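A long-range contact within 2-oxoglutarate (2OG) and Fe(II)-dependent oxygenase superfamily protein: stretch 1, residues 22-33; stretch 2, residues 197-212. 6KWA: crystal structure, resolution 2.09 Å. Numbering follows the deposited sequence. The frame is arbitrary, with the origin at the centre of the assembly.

Stretch 1 22-33: ASERWGCFRVIN
Stretch 2, residues 197-212: FFPIDPLPNTLAINLG

What does the start of stretch 2 bring to the contact? Extended from Phe197, it runs 22° from the direction of strand 28-32, with axes 9.8 Å apart, too far for strand pairing, so side chains of one stretch or both must cross the gap. Phe198 (chi1 p, 60°) points toward stretch 1, and its ring face receives the edge of Trp26 (chi1 m), planes at 74° and centroids 5.3 Å apart. Cys28 SG (chi1 p) lies at the edge of the same ring, 4.0 Å from Phe198 CZ, and 4.2 Å from Ile200 CD1 (m, t), making an apolar cluster.

How is the turn from Asp201 to Thr206 anchored? Arg30 (t, t, m) reaches across so that its NH2 donates to Asp201 O at 2.6 Å, a charged donor meeting a backbone carbonyl that also takes a weak hydrogen bond from Leu203 N at 3.0 Å. Leu203 CD1 packs over the guanidinium face, 3.7 Å from Arg30 CZ. Thr206 (p) turns its OG1 back to Leu203 O, a very short 2.4 Å hydrogen bond, while its CG2 meets Ile32 CG2 at 3.5 Å.

What joins the strands themselves? Strand 207-211 runs antiparallel to 28-32, at 155°, axes 4.5 Å apart; the stretches bury 835 Å² in all. Leu207 pairs with Val31: Val31 N to Leu207 O is 2.9 Å, Leu207 N to Val31 O 3.3 Å, and Val31 CG2 meets Leu207 CB at 3.9 Å. Small Ala208 faces Arg30 in a non-hydrogen-bonded pair. Ile209 (m, m) pairs with Phe29 (p) on the buried Leu207 face: Phe29 N to Ile209 O is 2.8 Å, Ile209 N to Phe29 O 2.6 Å, and Ile209 CB lies 3.9 Å from the Phe29 ring centroid.

How does the strand finish? Asn210 (p) pairs with Cys28 on the Ala208-Arg30 face, its ND2 donating to Leu211 O at 3.0 Å. Leu211 (m, p) points toward stretch 1, CD1 3.4 Å from Ser23 OG and 4.2 Å from Phe29 CE2. Leu211 N donates to Gly27 O at 2.7 Å; Gly27 leaves the helix with phi 74°, which favours glycine.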

# COMPACT_ATOMS: atom_id res chain seq x y z
N ALA A 22 -8.98 14.47 -1.21
CA ALA A 22 -9.06 13.21 -0.48
C ALA A 22 -7.83 13.02 0.39
O ALA A 22 -7.92 12.73 1.59
CB ALA A 22 -9.21 12.05 -1.45
N SER A 23 -6.67 13.23 -0.23
CA SER A 23 -5.39 12.98 0.42
C SER A 23 -5.09 13.95 1.56
O SER A 23 -4.40 13.60 2.50
CB SER A 23 -4.29 13.08 -0.62
OG SER A 23 -4.43 12.07 -1.61
N GLU A 24 -5.64 15.15 1.49
CA GLU A 24 -5.41 16.14 2.53
C GLU A 24 -6.33 15.95 3.70
O GLU A 24 -5.92 16.08 4.86
CB GLU A 24 -5.59 17.55 1.97
CG GLU A 24 -4.41 18.03 1.15
CD GLU A 24 -4.65 19.37 0.47
OE1 GLU A 24 -5.75 19.94 0.63
OE2 GLU A 24 -3.72 19.88 -0.21
N ARG A 25 -7.58 15.60 3.40
CA ARG A 25 -8.60 15.54 4.44
C ARG A 25 -8.67 14.17 5.11
O ARG A 25 -8.83 14.10 6.32
CB ARG A 25 -9.97 15.90 3.86
CG ARG A 25 -11.13 15.60 4.80
CD ARG A 25 -11.04 16.38 6.10
NE ARG A 25 -12.17 16.07 6.97
CZ ARG A 25 -12.12 15.24 8.01
NH1 ARG A 25 -10.98 14.64 8.34
NH2 ARG A 25 -13.21 15.03 8.74
N TRP A 26 -8.55 13.09 4.33
CA TRP A 26 -8.67 11.73 4.85
C TRP A 26 -7.39 10.90 4.80
O TRP A 26 -7.27 9.90 5.50
CB TRP A 26 -9.74 10.98 4.07
CG TRP A 26 -11.05 11.67 4.05
CD1 TRP A 26 -11.64 12.30 2.99
CD2 TRP A 26 -11.95 11.81 5.16
NE1 TRP A 26 -12.86 12.81 3.37
CE2 TRP A 26 -13.07 12.53 4.70
CE3 TRP A 26 -11.91 11.40 6.50
CZ2 TRP A 26 -14.15 12.83 5.53
CZ3 TRP A 26 -12.99 11.70 7.33
CH2 TRP A 26 -14.09 12.42 6.84
N GLY A 27 -6.46 11.26 3.92
CA GLY A 27 -5.22 10.52 3.79
C GLY A 27 -5.37 9.18 3.09
O GLY A 27 -4.43 8.38 3.05
N CYS A 28 -6.53 8.96 2.50
CA CYS A 28 -6.77 7.73 1.78
C CYS A 28 -7.90 7.89 0.82
O CYS A 28 -8.71 8.80 0.94
CB CYS A 28 -7.07 6.58 2.77
SG CYS A 28 -8.49 6.94 3.86
N PHE A 29 -7.96 6.99 -0.16
CA PHE A 29 -9.07 6.96 -1.09
C PHE A 29 -9.05 5.66 -1.84
O PHE A 29 -8.02 5.02 -1.98
CB PHE A 29 -9.04 8.15 -2.06
CG PHE A 29 -7.77 8.29 -2.83
CD1 PHE A 29 -7.66 7.79 -4.11
CD2 PHE A 29 -6.70 8.98 -2.27
CE1 PHE A 29 -6.49 7.95 -4.82
CE2 PHE A 29 -5.51 9.12 -2.98
CZ PHE A 29 -5.41 8.62 -4.27
N ARG A 30 -10.20 5.31 -2.39
CA ARG A 30 -10.34 4.11 -3.19
C ARG A 30 -10.18 4.55 -4.65
O ARG A 30 -10.51 5.69 -4.98
CB ARG A 30 -11.72 3.50 -2.92
CG ARG A 30 -11.96 2.06 -3.36
CD ARG A 30 -13.39 1.59 -2.95
NE ARG A 30 -13.47 1.08 -1.57
CZ ARG A 30 -14.16 1.65 -0.58
NH1 ARG A 30 -14.86 2.77 -0.77
NH2 ARG A 30 -14.16 1.07 0.62
N VAL A 31 -9.63 3.70 -5.51
CA VAL A 31 -9.64 3.99 -6.93
C VAL A 31 -10.42 2.91 -7.68
O VAL A 31 -10.38 1.72 -7.33
CB VAL A 31 -8.23 4.15 -7.54
CG1 VAL A 31 -7.59 5.45 -7.03
CG2 VAL A 31 -7.32 2.94 -7.27
N ILE A 32 -11.17 3.36 -8.69
CA ILE A 32 -11.84 2.49 -9.65
C ILE A 32 -11.36 2.88 -11.03
O ILE A 32 -10.78 3.97 -11.21
CB ILE A 32 -13.37 2.64 -9.60
CG1 ILE A 32 -13.75 4.11 -9.78
CG2 ILE A 32 -13.92 2.08 -8.31
CD1 ILE A 32 -15.25 4.36 -9.88
N ASN A 33 -11.59 2.00 -12.00
CA ASN A 33 -11.06 2.15 -13.35
C ASN A 33 -9.58 2.48 -13.33
O ASN A 33 -9.11 3.35 -14.06
CB ASN A 33 -11.85 3.23 -14.10
CG ASN A 33 -13.36 2.99 -14.05
OD1 ASN A 33 -13.82 1.85 -13.89
ND2 ASN A 33 -14.14 4.07 -14.15
N PHE A 197 -13.82 6.48 13.89
CA PHE A 197 -13.34 5.56 12.87
C PHE A 197 -14.35 5.34 11.77
O PHE A 197 -15.55 5.29 12.03
CB PHE A 197 -12.99 4.21 13.48
CG PHE A 197 -11.69 4.20 14.19
CD1 PHE A 197 -10.54 3.84 13.52
CD2 PHE A 197 -11.61 4.58 15.51
CE1 PHE A 197 -9.33 3.84 14.17
CE2 PHE A 197 -10.40 4.58 16.17
CZ PHE A 197 -9.26 4.21 15.50
N PHE A 198 -13.86 5.21 10.54
CA PHE A 198 -14.71 4.84 9.42
C PHE A 198 -14.08 3.61 8.76
O PHE A 198 -12.86 3.39 8.90
CB PHE A 198 -14.87 6.01 8.45
CG PHE A 198 -13.58 6.51 7.87
CD1 PHE A 198 -13.13 6.02 6.65
CD2 PHE A 198 -12.83 7.47 8.52
CE1 PHE A 198 -11.94 6.49 6.10
CE2 PHE A 198 -11.65 7.94 7.99
CZ PHE A 198 -11.20 7.45 6.77
N PRO A 199 -14.90 2.75 8.14
CA PRO A 199 -14.43 1.51 7.51
C PRO A 199 -13.92 1.70 6.09
O PRO A 199 -14.39 2.60 5.40
CB PRO A 199 -15.68 0.63 7.51
CG PRO A 199 -16.79 1.61 7.31
CD PRO A 199 -16.37 2.89 8.01
N ILE A 200 -12.97 0.88 5.67
CA ILE A 200 -12.57 0.84 4.27
C ILE A 200 -12.91 -0.57 3.77
O ILE A 200 -12.09 -1.49 3.80
CB ILE A 200 -11.08 1.17 4.10
CG1 ILE A 200 -10.78 2.54 4.74
CG2 ILE A 200 -10.67 1.15 2.62
CD1 ILE A 200 -9.33 2.93 4.70
N ASP A 201 -14.16 -0.74 3.32
CA ASP A 201 -14.67 -2.03 2.87
C ASP A 201 -14.03 -2.41 1.55
O ASP A 201 -13.76 -1.54 0.72
CB ASP A 201 -16.19 -1.98 2.74
CG ASP A 201 -16.89 -1.75 4.08
OD1 ASP A 201 -16.36 -2.17 5.13
OD2 ASP A 201 -17.95 -1.09 4.08
N PRO A 202 -13.74 -3.70 1.36
CA PRO A 202 -13.12 -4.20 0.12
C PRO A 202 -14.09 -4.28 -1.06
O PRO A 202 -14.59 -5.37 -1.34
CB PRO A 202 -12.63 -5.59 0.51
CG PRO A 202 -13.65 -6.04 1.50
CD PRO A 202 -14.07 -4.81 2.28
N LEU A 203 -14.32 -3.18 -1.77
CA LEU A 203 -15.24 -3.20 -2.91
C LEU A 203 -14.56 -3.89 -4.11
O LEU A 203 -13.45 -3.51 -4.52
CB LEU A 203 -15.69 -1.78 -3.23
CG LEU A 203 -16.48 -1.17 -2.06
CD1 LEU A 203 -17.02 0.21 -2.39
CD2 LEU A 203 -17.60 -2.08 -1.55
N PRO A 204 -15.21 -4.91 -4.69
CA PRO A 204 -14.51 -5.73 -5.71
C PRO A 204 -13.96 -4.94 -6.91
O PRO A 204 -14.51 -3.91 -7.31
CB PRO A 204 -15.59 -6.72 -6.16
CG PRO A 204 -16.55 -6.80 -4.99
CD PRO A 204 -16.55 -5.44 -4.36
N ASN A 205 -12.89 -5.47 -7.50
CA ASN A 205 -12.06 -4.77 -8.50
C ASN A 205 -11.67 -3.32 -8.18
O ASN A 205 -11.42 -2.53 -9.10
CB ASN A 205 -12.76 -4.73 -9.86
CG ASN A 205 -13.44 -6.02 -10.22
OD1 ASN A 205 -12.91 -7.11 -9.99
ND2 ASN A 205 -14.62 -5.91 -10.81
N THR A 206 -11.44 -3.00 -6.92
CA THR A 206 -11.02 -1.64 -6.60
C THR A 206 -9.75 -1.81 -5.80
O THR A 206 -9.47 -2.91 -5.30
CB THR A 206 -12.07 -0.86 -5.78
OG1 THR A 206 -12.18 -1.43 -4.46
CG2 THR A 206 -13.42 -0.88 -6.47
N LEU A 207 -8.98 -0.74 -5.70
CA LEU A 207 -7.78 -0.72 -4.87
C LEU A 207 -7.92 0.41 -3.82
O LEU A 207 -8.56 1.42 -4.09
CB LEU A 207 -6.53 -0.53 -5.75
CG LEU A 207 -6.27 -1.65 -6.75
CD1 LEU A 207 -5.31 -1.25 -7.84
CD2 LEU A 207 -5.74 -2.91 -6.04
N ALA A 208 -7.34 0.22 -2.64
CA ALA A 208 -7.36 1.23 -1.59
C ALA A 208 -6.02 1.96 -1.57
O ALA A 208 -4.96 1.34 -1.52
CB ALA A 208 -7.64 0.58 -0.25
N ILE A 209 -6.07 3.28 -1.60
CA ILE A 209 -4.84 4.06 -1.59
C ILE A 209 -4.78 4.74 -0.27
O ILE A 209 -5.78 5.26 0.19
CB ILE A 209 -4.80 5.13 -2.70
CG1 ILE A 209 -5.30 4.55 -4.02
CG2 ILE A 209 -3.42 5.71 -2.83
CD1 ILE A 209 -4.47 3.46 -4.55
N ASN A 210 -3.61 4.78 0.34
CA ASN A 210 -3.50 5.63 1.51
C ASN A 210 -2.13 6.25 1.51
O ASN A 210 -1.20 5.73 0.90
CB ASN A 210 -3.73 4.86 2.80
CG ASN A 210 -2.59 3.99 3.13
OD1 ASN A 210 -2.57 2.83 2.73
ND2 ASN A 210 -1.59 4.53 3.81
N LEU A 211 -2.02 7.38 2.19
CA LEU A 211 -0.75 8.10 2.20
C LEU A 211 -0.05 7.78 3.51
O LEU A 211 -0.70 7.34 4.46
CB LEU A 211 -1.01 9.61 2.03
CG LEU A 211 -1.43 9.99 0.60
CD1 LEU A 211 -2.89 9.64 0.27
CD2 LEU A 211 -1.18 11.46 0.37
N GLY A 212 1.28 7.91 3.55
CA GLY A 212 2.04 7.60 4.75
C GLY A 212 2.90 8.77 5.25
O GLY A 212 2.81 9.90 4.75